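Local coordinates for HTH-type transcriptional activator AmpR (PDB 3KOS), which regulates expression of the AmpC beta-lactamase gene as a LysR-family transcription factor, represented here by its effector-binding domain, at residues 12-17 with 58-63; 36-41 with 196-201; 76-81 with 202-207. All coordinates share one frame; numbering follows the deposited sequence.

Contact 1 (12-17 with 58-63)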
loop_
_atom_site.group_PDB
_atom_site.type_symbol
_atom_site.label_atom_id
_atom_site.label_comp_id
_atom_site.label_asym_id
_atom_site.label_seq_id
_atom_site.Cartn_x
_atom_site.Cartn_y
_atom_site.Cartn_z
ATOM N N GLU A 12 -20.811 -20.730 -1.716
ATOM C CA GLU A 12 -20.154 -20.758 -3.010
ATOM C C GLU A 12 -18.931 -19.865 -2.910
ATOM O O GLU A 12 -19.030 -18.735 -2.444
ATOM C CB GLU A 12 -21.101 -20.250 -4.097
ATOM C CG GLU A 12 -22.415 -21.038 -4.148
ATOM C CD GLU A 12 -23.376 -20.529 -5.206
ATOM O OE1 GLU A 12 -23.088 -19.491 -5.834
ATOM O OE2 GLU A 12 -24.432 -21.175 -5.418
ATOM N N LYS A 13 -17.787 -20.377 -3.334
ATOM C CA LYS A 13 -16.542 -19.631 -3.200
ATOM C C LYS A 13 -16.415 -18.559 -4.273
ATOM O O LYS A 13 -16.791 -18.776 -5.423
ATOM C CB LYS A 13 -15.352 -20.580 -3.256
ATOM C CG LYS A 13 -14.026 -19.908 -2.956
ATOM C CD LYS A 13 -12.939 -20.939 -2.743
ATOM C CE LYS A 13 -11.584 -20.278 -2.545
ATOM N NZ LYS A 13 -10.515 -21.300 -2.392
ATOM N N LEU A 14 -15.892 -17.396 -3.885
ATOM C CA LEU A 14 -15.599 -16.329 -4.833
ATOM C C LEU A 14 -14.272 -15.690 -4.433
ATOM O O LEU A 14 -14.122 -15.231 -3.304
ATOM C CB LEU A 14 -16.712 -15.284 -4.828
ATOM C CG LEU A 14 -16.520 -14.014 -5.663
ATOM C CD1 LEU A 14 -16.322 -14.352 -7.122
ATOM C CD2 LEU A 14 -17.721 -13.096 -5.504
ATOM N N LYS A 15 -13.319 -15.671 -5.358
ATOM C CA LYS A 15 -11.982 -15.169 -5.051
ATOM C C LYS A 15 -11.708 -13.912 -5.861
ATOM O O LYS A 15 -11.752 -13.924 -7.095
ATOM C CB LYS A 15 -10.923 -16.242 -5.333
ATOM C CG LYS A 15 -9.639 -16.002 -4.566
ATOM C CD LYS A 15 -8.517 -16.999 -4.887
ATOM C CE LYS A 15 -7.258 -16.610 -4.101
ATOM N NZ LYS A 15 -6.040 -17.388 -4.485
ATOM N N ILE A 16 -11.454 -12.815 -5.160
ATOM C CA ILE A 16 -11.282 -11.537 -5.822
ATOM C C ILE A 16 -10.009 -10.832 -5.354
ATOM O O ILE A 16 -9.781 -10.691 -4.162
ATOM C CB ILE A 16 -12.482 -10.630 -5.581
ATOM C CG1 ILE A 16 -13.766 -11.334 -6.049
ATOM C CG2 ILE A 16 -12.304 -9.317 -6.310
ATOM C CD1 ILE A 16 -14.950 -10.414 -6.206
ATOM N N GLY A 17 -9.200 -10.394 -6.312
ATOM C CA GLY A 17 -7.999 -9.619 -6.029
ATOM C C GLY A 17 -8.267 -8.153 -6.326
ATOM O O GLY A 17 -8.563 -7.796 -7.465
ATOM N N GLY A 58 -4.967 -17.527 -9.260
ATOM C CA GLY A 58 -6.218 -18.263 -9.255
ATOM C C GLY A 58 -7.408 -17.400 -8.870
ATOM O O GLY A 58 -8.322 -17.851 -8.175
ATOM N N LEU A 59 -7.414 -16.162 -9.344
ATOM C CA LEU A 59 -8.518 -15.250 -9.063
ATOM C C LEU A 59 -9.730 -15.504 -9.952
ATOM O O LEU A 59 -9.587 -15.907 -11.106
ATOM C CB LEU A 59 -8.068 -13.805 -9.259
ATOM C CG LEU A 59 -6.872 -13.340 -8.426
ATOM C CD1 LEU A 59 -6.530 -11.902 -8.792
ATOM C CD2 LEU A 59 -7.158 -13.475 -6.932
ATOM N N ASP A 60 -10.919 -15.247 -9.418
ATOM C CA ASP A 60 -12.120 -15.200 -10.255
ATOM C C ASP A 60 -12.224 -13.842 -10.937
ATOM O O ASP A 60 -12.348 -13.755 -12.163
ATOM C CB ASP A 60 -13.366 -15.487 -9.407
ATOM C CG ASP A 60 -13.382 -16.906 -8.880
ATOM O OD1 ASP A 60 -13.149 -17.832 -9.689
ATOM O OD2 ASP A 60 -13.614 -17.103 -7.674
ATOM N N TYR A 61 -12.157 -12.783 -10.125
ATOM C CA TYR A 61 -12.212 -11.412 -10.601
ATOM C C TYR A 61 -10.989 -10.630 -10.124
ATOM O O TYR A 61 -10.425 -10.926 -9.070
ATOM C CB TYR A 61 -13.426 -10.696 -10.019
ATOM C CG TYR A 61 -14.729 -10.887 -10.768
ATOM C CD1 TYR A 61 -14.784 -10.820 -12.156
ATOM C CD2 TYR A 61 -15.915 -11.076 -10.073
ATOM C CE1 TYR A 61 -15.996 -10.965 -12.834
ATOM C CE2 TYR A 61 -17.118 -11.224 -10.738
ATOM C CZ TYR A 61 -17.150 -11.171 -12.113
ATOM O OH TYR A 61 -18.368 -11.314 -12.752
ATOM N N THR A 62 -10.630 -9.609 -10.890
ATOM C CA THR A 62 -9.607 -8.640 -10.492
ATOM C C THR A 62 -10.232 -7.249 -10.511
ATOM O O THR A 62 -10.845 -6.850 -11.500
ATOM C CB THR A 62 -8.448 -8.644 -11.493
ATOM O OG1 THR A 62 -7.907 -9.966 -11.591
ATOM C CG2 THR A 62 -7.350 -7.673 -11.056
ATOM N N ILE A 63 -10.108 -6.507 -9.417
ATOM C CA ILE A 63 -10.534 -5.118 -9.458
ATOM C C ILE A 63 -9.268 -4.295 -9.599
ATOM O O ILE A 63 -8.323 -4.493 -8.850
ATOM C CB ILE A 63 -11.341 -4.724 -8.228
ATOM C CG1 ILE A 63 -12.691 -5.474 -8.251
ATOM C CG2 ILE A 63 -11.549 -3.212 -8.218
ATOM C CD1 ILE A 63 -13.558 -5.248 -7.012
HETATM O O HOH W 1 -16.865 -17.988 -8.177
#
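Ile-16 pairs with Tyr-61, and Gly-17 with Thr-62, where two parallel strands of the domain's central sheet begin to run together. The close-packed part lies at this end. Gly-17 N donates to Tyr-61 O, and Ile-63 N to Gly-17 O at 2.8 Å. A glycine is needed here because the methyls of Leu-59 lie against its bare backbone: Leu-59 CD2 is 3.7 Å from Gly-17 N, and CD1 takes the space a CB would need. On the other face of the sheet, Ile-16 and Tyr-61 point the same way side by side; Ile-16 CD1 meets the edge of the ring, 4.0 Å from Tyr-61 CD2.

Toward the start of the strands the pairing passes to Asp-60. Its CG stands anti to the carbonyl carbon (chi1 -66°), and OD2 accepts from Lys-15 N at 2.7 Å on its anti side. Lys-15 O in turn receives both Asp-60 N and Tyr-61 N, so the N-H and the C=O of one residue are both held. This side is wetter: a water donates to Lys-13 O and, weakly, to Asp-60 OD2, which is also hydrogen-bonded to a glycerol, probably from the crystallisation liquor. Lys-15 extends past Gly-58, its CD 3.4 Å from Gly-58 O, and sets NZ on Glu-57 O; the positive phi of Gly-58 completes a Schellman motif after helix 54-57.

Arg-190 forms a salt bridge with Asp-60 OD1. Strands 41-48 and 181-187 flank the pair, while Leu-14 and Ile-16 reach Phe-199 of helix 194-209 and Tyr-61 OH bonds to Ser-200 OG.

Contact 2 (36-41 with 196-201); sequences RSYPHI and MREFSR
A His-carboxylate hydrogen bond between His-40 and Glu-198 fastens the turn after helix 20-37 to helix 194-209. His-40 NE2 donates to Glu-198 OE1 over 2.9 Å, with an angle of 151° at the hydrogen, and reaches the oxygen on its syn side. The imidazole and carboxylate planes stand 86° apart, so the carboxylate is presented crosswise at the ring's edge. The carboxylate would tend to favour a protonated imidazole, though nothing here settles the charge.

The histidine belongs to a type I beta turn, Tyr-38 to Ile-41, closed by Ile-41 N bonding to Tyr-38 O. This turn links the first helix of the alpha/beta domain to strand 41-48, and it brings three different side chains round one glutamate. His-40 CG occupies the crowded position between backbone N and carbonyl carbon (chi1 58°), while Ile-41 CG1 lies over one face of the imidazole, toward its rim.

A glutamate serves here through both its aliphatic stem and its charged head. Glu-198 CB lies over a face of the Tyr-38 ring as a CH-pi contact, 4.0 Å from the centroid and displaced toward the rim; CG and CD continue past the CE2 corner, each 3.6 Å from Tyr-38 CE2. Ile-41, buried where the turn enters strand 41-48 and touching Leu-14 there, sets its CD1 methyl 3.5 Å from Glu-198 OE1.

Nearer solvent, a water lies in the plane of the Tyr-38 ring, 3.1 Å from Tyr-38 OH, and accepts from Arg-201 NH2 at 3.2 Å.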
loop_
_atom_site.group_PDB
_atom_site.type_symbol
_atom_site.label_atom_id
_atom_site.label_comp_id
_atom_site.label_asym_id
_atom_site.label_seq_id
_atom_site.Cartn_x
_atom_site.Cartn_y
_atom_site.Cartn_z
ATOM N N ARG A 36 -25.071 -8.774 3.478
ATOM C CA ARG A 36 -26.526 -8.691 3.642
ATOM C C ARG A 36 -27.275 -9.266 2.439
ATOM O O ARG A 36 -28.221 -10.039 2.600
ATOM C CB ARG A 36 -26.972 -7.247 3.876
ATOM C CG ARG A 36 -28.496 -7.092 3.910
ATOM C CD ARG A 36 -28.937 -5.639 4.092
ATOM N NE ARG A 36 -30.398 -5.569 4.185
ATOM C CZ ARG A 36 -31.207 -5.401 3.147
ATOM N NH1 ARG A 36 -30.704 -5.271 1.922
ATOM N NH2 ARG A 36 -32.526 -5.370 3.331
ATOM N N SER A 37 -26.855 -8.899 1.235
ATOM C CA SER A 37 -27.563 -9.331 0.030
ATOM C C SER A 37 -27.274 -10.767 -0.396
ATOM O O SER A 37 -28.135 -11.418 -0.972
ATOM C CB SER A 37 -27.266 -8.393 -1.141
ATOM O OG SER A 37 -27.834 -7.117 -0.928
ATOM N N TYR A 38 -26.067 -11.258 -0.135
ATOM C CA TYR A 38 -25.677 -12.579 -0.628
ATOM C C TYR A 38 -24.898 -13.365 0.414
ATOM O O TYR A 38 -23.715 -13.648 0.231
ATOM C CB TYR A 38 -24.843 -12.449 -1.911
ATOM C CG TYR A 38 -25.601 -11.814 -3.041
ATOM C CD1 TYR A 38 -25.468 -10.461 -3.322
ATOM C CD2 TYR A 38 -26.487 -12.559 -3.808
ATOM C CE1 TYR A 38 -26.177 -9.873 -4.354
ATOM C CE2 TYR A 38 -27.202 -11.984 -4.835
ATOM C CZ TYR A 38 -27.044 -10.643 -5.105
ATOM O OH TYR A 38 -27.761 -10.078 -6.131
ATOM N N PRO A 39 -25.561 -13.728 1.518
ATOM C CA PRO A 39 -24.892 -14.427 2.618
ATOM C C PRO A 39 -24.349 -15.795 2.211
ATOM O O PRO A 39 -23.534 -16.355 2.934
ATOM C CB PRO A 39 -26.011 -14.596 3.651
ATOM C CG PRO A 39 -27.270 -14.520 2.852
ATOM C CD PRO A 39 -26.994 -13.517 1.792
ATOM N N HIS A 40 -24.797 -16.321 1.079
ATOM C CA HIS A 40 -24.412 -17.660 0.640
ATOM C C HIS A 40 -23.079 -17.682 -0.092
ATOM O O HIS A 40 -22.619 -18.746 -0.507
ATOM C CB HIS A 40 -25.495 -18.243 -0.275
ATOM C CG HIS A 40 -25.778 -17.401 -1.483
ATOM N ND1 HIS A 40 -26.510 -16.234 -1.421
ATOM C CD2 HIS A 40 -25.416 -17.551 -2.780
ATOM C CE1 HIS A 40 -26.597 -15.708 -2.632
ATOM N NE2 HIS A 40 -25.941 -16.488 -3.474
ATOM N N ILE A 41 -22.459 -16.516 -0.267
ATOM C CA ILE A 41 -21.194 -16.453 -0.985
ATOM C C ILE A 41 -20.019 -16.323 -0.009
ATOM O O ILE A 41 -20.040 -15.489 0.891
ATOM C CB ILE A 41 -21.186 -15.299 -2.014
ATOM C CG1 ILE A 41 -22.210 -15.589 -3.115
ATOM C CG2 ILE A 41 -19.791 -15.117 -2.613
ATOM C CD1 ILE A 41 -22.439 -14.455 -4.076
HETATM N N MSE A 196 -20.010 -15.009 -9.062
HETATM C CA MSE A 196 -19.390 -13.878 -9.753
HETATM C C MSE A 196 -20.444 -12.925 -10.315
HETATM O O MSE A 196 -20.354 -11.709 -10.130
HETATM C CB MSE A 196 -18.443 -14.370 -10.856
HETATM C CG MSE A 196 -17.221 -15.099 -10.300
HETATM SE SE MSE A 196 -16.284 -16.150 -11.685
HETATM C CE MSE A 196 -15.725 -14.678 -12.842
ATOM N N ARG A 197 -21.462 -13.470 -10.984
ATOM C CA ARG A 197 -22.490 -12.617 -11.561
ATOM C C ARG A 197 -23.175 -11.818 -10.464
ATOM O O ARG A 197 -23.487 -10.641 -10.641
ATOM C CB ARG A 197 -23.527 -13.445 -12.348
ATOM C CG ARG A 197 -23.028 -13.951 -13.699
ATOM C CD ARG A 197 -24.155 -14.657 -14.505
ATOM N NE ARG A 197 -24.451 -15.976 -13.958
ATOM C CZ ARG A 197 -23.784 -17.079 -14.286
ATOM N NH1 ARG A 197 -22.801 -17.013 -15.170
ATOM N NH2 ARG A 197 -24.097 -18.248 -13.740
ATOM N N GLU A 198 -23.420 -12.466 -9.333
ATOM C CA GLU A 198 -24.095 -11.812 -8.222
ATOM C C GLU A 198 -23.250 -10.712 -7.598
ATOM O O GLU A 198 -23.736 -9.611 -7.338
ATOM C CB GLU A 198 -24.532 -12.851 -7.190
ATOM C CG GLU A 198 -25.746 -13.634 -7.701
ATOM C CD GLU A 198 -26.129 -14.817 -6.848
ATOM O OE1 GLU A 198 -25.342 -15.214 -5.966
ATOM O OE2 GLU A 198 -27.229 -15.366 -7.080
ATOM N N PHE A 199 -21.977 -11.005 -7.364
ATOM C CA PHE A 199 -21.083 -9.980 -6.845
ATOM C C PHE A 199 -20.977 -8.779 -7.796
ATOM O O PHE A 199 -21.045 -7.633 -7.362
ATOM C CB PHE A 199 -19.699 -10.554 -6.556
ATOM C CG PHE A 199 -18.727 -9.527 -6.040
ATOM C CD1 PHE A 199 -17.933 -8.814 -6.916
ATOM C CD2 PHE A 199 -18.647 -9.253 -4.683
ATOM C CE1 PHE A 199 -17.039 -7.854 -6.450
ATOM C CE2 PHE A 199 -17.761 -8.292 -4.208
ATOM C CZ PHE A 199 -16.953 -7.597 -5.097
ATOM N N SER A 200 -20.799 -9.041 -9.088
ATOM C CA SER A 200 -20.697 -7.959 -10.074
ATOM C C SER A 200 -21.947 -7.107 -10.110
ATOM O O SER A 200 -21.868 -5.878 -10.168
ATOM C CB SER A 200 -20.473 -8.510 -11.480
ATOM O OG SER A 200 -19.210 -9.112 -11.570
ATOM N N ARG A 201 -23.107 -7.760 -10.107
ATOM C CA ARG A 201 -24.366 -7.024 -10.117
ATOM C C ARG A 201 -24.515 -6.188 -8.854
ATOM O O ARG A 201 -24.941 -5.031 -8.914
ATOM C CB ARG A 201 -25.572 -7.967 -10.263
ATOM C CG ARG A 201 -25.685 -8.648 -11.618
ATOM C CD ARG A 201 -27.116 -9.154 -11.885
ATOM N NE ARG A 201 -27.619 -10.032 -10.828
ATOM C CZ ARG A 201 -27.703 -11.360 -10.922
ATOM N NH1 ARG A 201 -27.328 -11.983 -12.039
ATOM N NH2 ARG A 201 -28.174 -12.064 -9.902
HETATM O O HOH W 2 -30.066 -11.867 -7.301
#

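Contact 3 (76-81 with 202-207)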
loop_
_atom_site.group_PDB
_atom_site.type_symbol
_atom_site.label_atom_id
_atom_site.label_comp_id
_atom_site.label_asym_id
_atom_site.label_seq_id
_atom_site.Cartn_x
_atom_site.Cartn_y
_atom_site.Cartn_z
ATOM N N GLN A 76 -15.673 -4.746 -16.875
ATOM C CA GLN A 76 -16.858 -3.964 -16.564
ATOM C C GLN A 76 -16.501 -2.734 -15.729
ATOM O O GLN A 76 -15.780 -2.834 -14.742
ATOM C CB GLN A 76 -17.903 -4.827 -15.845
ATOM C CG GLN A 76 -19.098 -4.033 -15.355
ATOM C CD GLN A 76 -20.355 -4.877 -15.236
ATOM O OE1 GLN A 76 -20.315 -6.014 -14.753
ATOM N NE2 GLN A 76 -21.485 -4.321 -15.674
ATOM N N TYR A 77 -16.995 -1.574 -16.142
ATOM C CA TYR A 77 -16.677 -0.307 -15.489
ATOM C C TYR A 77 -17.300 -0.273 -14.104
ATOM O O TYR A 77 -18.463 -0.650 -13.927
ATOM C CB TYR A 77 -17.196 0.852 -16.349
ATOM C CG TYR A 77 -16.939 2.255 -15.825
ATOM C CD1 TYR A 77 -17.846 2.875 -14.980
ATOM C CD2 TYR A 77 -15.816 2.970 -16.220
ATOM C CE1 TYR A 77 -17.630 4.161 -14.519
ATOM C CE2 TYR A 77 -15.595 4.267 -15.774
ATOM C CZ TYR A 77 -16.511 4.853 -14.922
ATOM O OH TYR A 77 -16.302 6.139 -14.470
ATOM N N LEU A 78 -16.522 0.152 -13.110
ATOM C CA LEU A 78 -17.037 0.274 -11.750
ATOM C C LEU A 78 -17.328 1.722 -11.417
ATOM O O LEU A 78 -18.461 2.080 -11.128
ATOM C CB LEU A 78 -16.057 -0.313 -10.721
ATOM C CG LEU A 78 -15.795 -1.820 -10.835
ATOM C CD1 LEU A 78 -14.751 -2.244 -9.812
ATOM C CD2 LEU A 78 -17.096 -2.607 -10.646
ATOM N N CYS A 79 -16.298 2.562 -11.450
ATOM C CA CYS A 79 -16.486 3.968 -11.115
ATOM C C CYS A 79 -15.294 4.800 -11.574
ATOM O O CYS A 79 -14.221 4.262 -11.889
ATOM C CB CYS A 79 -16.714 4.146 -9.605
ATOM S SG CYS A 79 -15.231 3.842 -8.579
ATOM N N SER A 80 -15.487 6.112 -11.608
ATOM C CA SER A 80 -14.434 7.012 -12.062
ATOM C C SER A 80 -13.341 7.159 -11.008
ATOM O O SER A 80 -13.529 6.794 -9.846
ATOM C CB SER A 80 -15.028 8.379 -12.414
ATOM O OG SER A 80 -15.699 8.929 -11.291
ATOM N N ALA A 81 -12.207 7.722 -11.422
ATOM C CA ALA A 81 -11.048 7.859 -10.559
ATOM C C ALA A 81 -10.320 9.166 -10.850
ATOM O O ALA A 81 -9.091 9.198 -10.949
ATOM C CB ALA A 81 -10.112 6.660 -10.741
ATOM N N TRP A 202 -24.176 -6.773 -7.711
ATOM C CA TRP A 202 -24.274 -6.049 -6.451
ATOM C C TRP A 202 -23.392 -4.797 -6.458
ATOM O O TRP A 202 -23.825 -3.710 -6.065
ATOM C CB TRP A 202 -23.864 -6.931 -5.276
ATOM C CG TRP A 202 -23.597 -6.111 -4.051
ATOM C CD1 TRP A 202 -24.529 -5.582 -3.201
ATOM C CD2 TRP A 202 -22.319 -5.701 -3.554
ATOM N NE1 TRP A 202 -23.908 -4.876 -2.204
ATOM C CE2 TRP A 202 -22.552 -4.928 -2.397
ATOM C CE3 TRP A 202 -20.999 -5.913 -3.972
ATOM C CZ2 TRP A 202 -21.512 -4.367 -1.651
ATOM C CZ3 TRP A 202 -19.962 -5.353 -3.228
ATOM C CH2 TRP A 202 -20.228 -4.586 -2.086
ATOM N N LEU A 203 -22.150 -4.958 -6.897
ATOM C CA LEU A 203 -21.177 -3.863 -6.815
ATOM C C LEU A 203 -21.526 -2.711 -7.766
ATOM O O LEU A 203 -21.582 -1.554 -7.360
ATOM C CB LEU A 203 -19.756 -4.381 -7.069
ATOM C CG LEU A 203 -18.617 -3.362 -6.919
ATOM C CD1 LEU A 203 -18.719 -2.592 -5.601
ATOM C CD2 LEU A 203 -17.273 -4.076 -7.026
ATOM N N THR A 204 -21.769 -3.019 -9.032
ATOM C CA THR A 204 -22.165 -1.965 -9.958
ATOM C C THR A 204 -23.463 -1.314 -9.460
ATOM O O THR A 204 -23.662 -0.108 -9.595
ATOM C CB THR A 204 -22.323 -2.491 -11.393
ATOM O OG1 THR A 204 -23.207 -3.610 -11.386
ATOM C CG2 THR A 204 -20.980 -2.931 -11.953
ATOM N N GLY A 205 -24.326 -2.108 -8.846
ATOM C CA GLY A 205 -25.574 -1.594 -8.317
ATOM C C GLY A 205 -25.386 -0.658 -7.141
ATOM O O GLY A 205 -25.996 0.408 -7.076
ATOM N N VAL A 206 -24.531 -1.051 -6.204
ATOM C CA VAL A 206 -24.353 -0.296 -4.978
ATOM C C VAL A 206 -23.552 0.976 -5.239
ATOM O O VAL A 206 -23.651 1.945 -4.486
ATOM C CB VAL A 206 -23.692 -1.142 -3.885
ATOM C CG1 VAL A 206 -22.170 -1.207 -4.097
ATOM C CG2 VAL A 206 -24.018 -0.581 -2.512
ATOM N N LEU A 207 -22.766 0.979 -6.311
ATOM C CA LEU A 207 -22.045 2.184 -6.695
ATOM C C LEU A 207 -23.015 3.231 -7.240
ATOM O O LEU A 207 -22.844 4.427 -6.997
ATOM C CB LEU A 207 -20.924 1.866 -7.690
ATOM C CG LEU A 207 -19.761 1.158 -6.980
ATOM C CD1 LEU A 207 -18.730 0.610 -7.955
ATOM C CD2 LEU A 207 -19.114 2.103 -5.985
#
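Thr-204 CG2 lies over one face of the flat Gln-76 carboxamide, 3.9 Å from Gln-76 CD and nearly as close to CG and NE2. Two other flat groups flank the contact without crossing it: the Tyr-77 ring carries Cys-79 N over one face, near its rim, and meets Trp-183 edge-to-face, while the Trp-202 indole has Val-206 CG1 over one face, and its NE1 hydrogen-bonds to Asp-33 OD2.

The arrangement is a helix laid on a sheet, in the periplasmic-binding-protein-like fold of LysR effector domains. Strand 76-80 and helix 202-207 run in roughly the same direction, 30° apart and 8.5 Å between axes. The strand belongs to 73-86, a long strand consistent with a crossover between the two subdomains. A classic beta bulge, with Leu-78 and Cys-79 both opposite Tyr-182, interrupts it just where the helix passes.

No hydrogen bond spans this interface; apolar groups carry it. Leu-78 CD2 rests 3.9 Å from Leu-203 CD2, the two side chains crossing at about a right angle, and both leucines also pack on Ile-63 of the next strand but one. At the partly exposed margin a threonine can serve both sides: Thr-204 OG1 stands between backbone N and carbonyl carbon (chi1 53°) and bonds to Ser-200 O within the helix, while Thr-204 CG2 is left to face the strand, 3.9 Å from Tyr-77 O. Leu-207, whose CB points to the strand, places CD1 4.0 Å from Leu-78 CB, near Cys-79 CB, and closest of all, 3.5 Å, sets Leu-207 CD1 against Leu-78 O.

How the contacts relate
Contact 1 is buried and pairs two strands of the central sheet, while contacts 2 and 3 use successive turns of helix 194-209, which lies on that sheet. Contact 2 is at the surface and combines one His-carboxylate bond, a CH-pi contact and a water bridge; contact 3, partly buried, has only apolar and van der Waals contacts. In contact 1 the backbone does most of the bonding, as befits strands inside a sheet. Their residues also meet: Glu-12 N bonds to His-40 O, tying the start of contact 1 to the turn of contact 2, and Tyr-38 touches Trp-202, joining contact 2 to contact 3 along the helix.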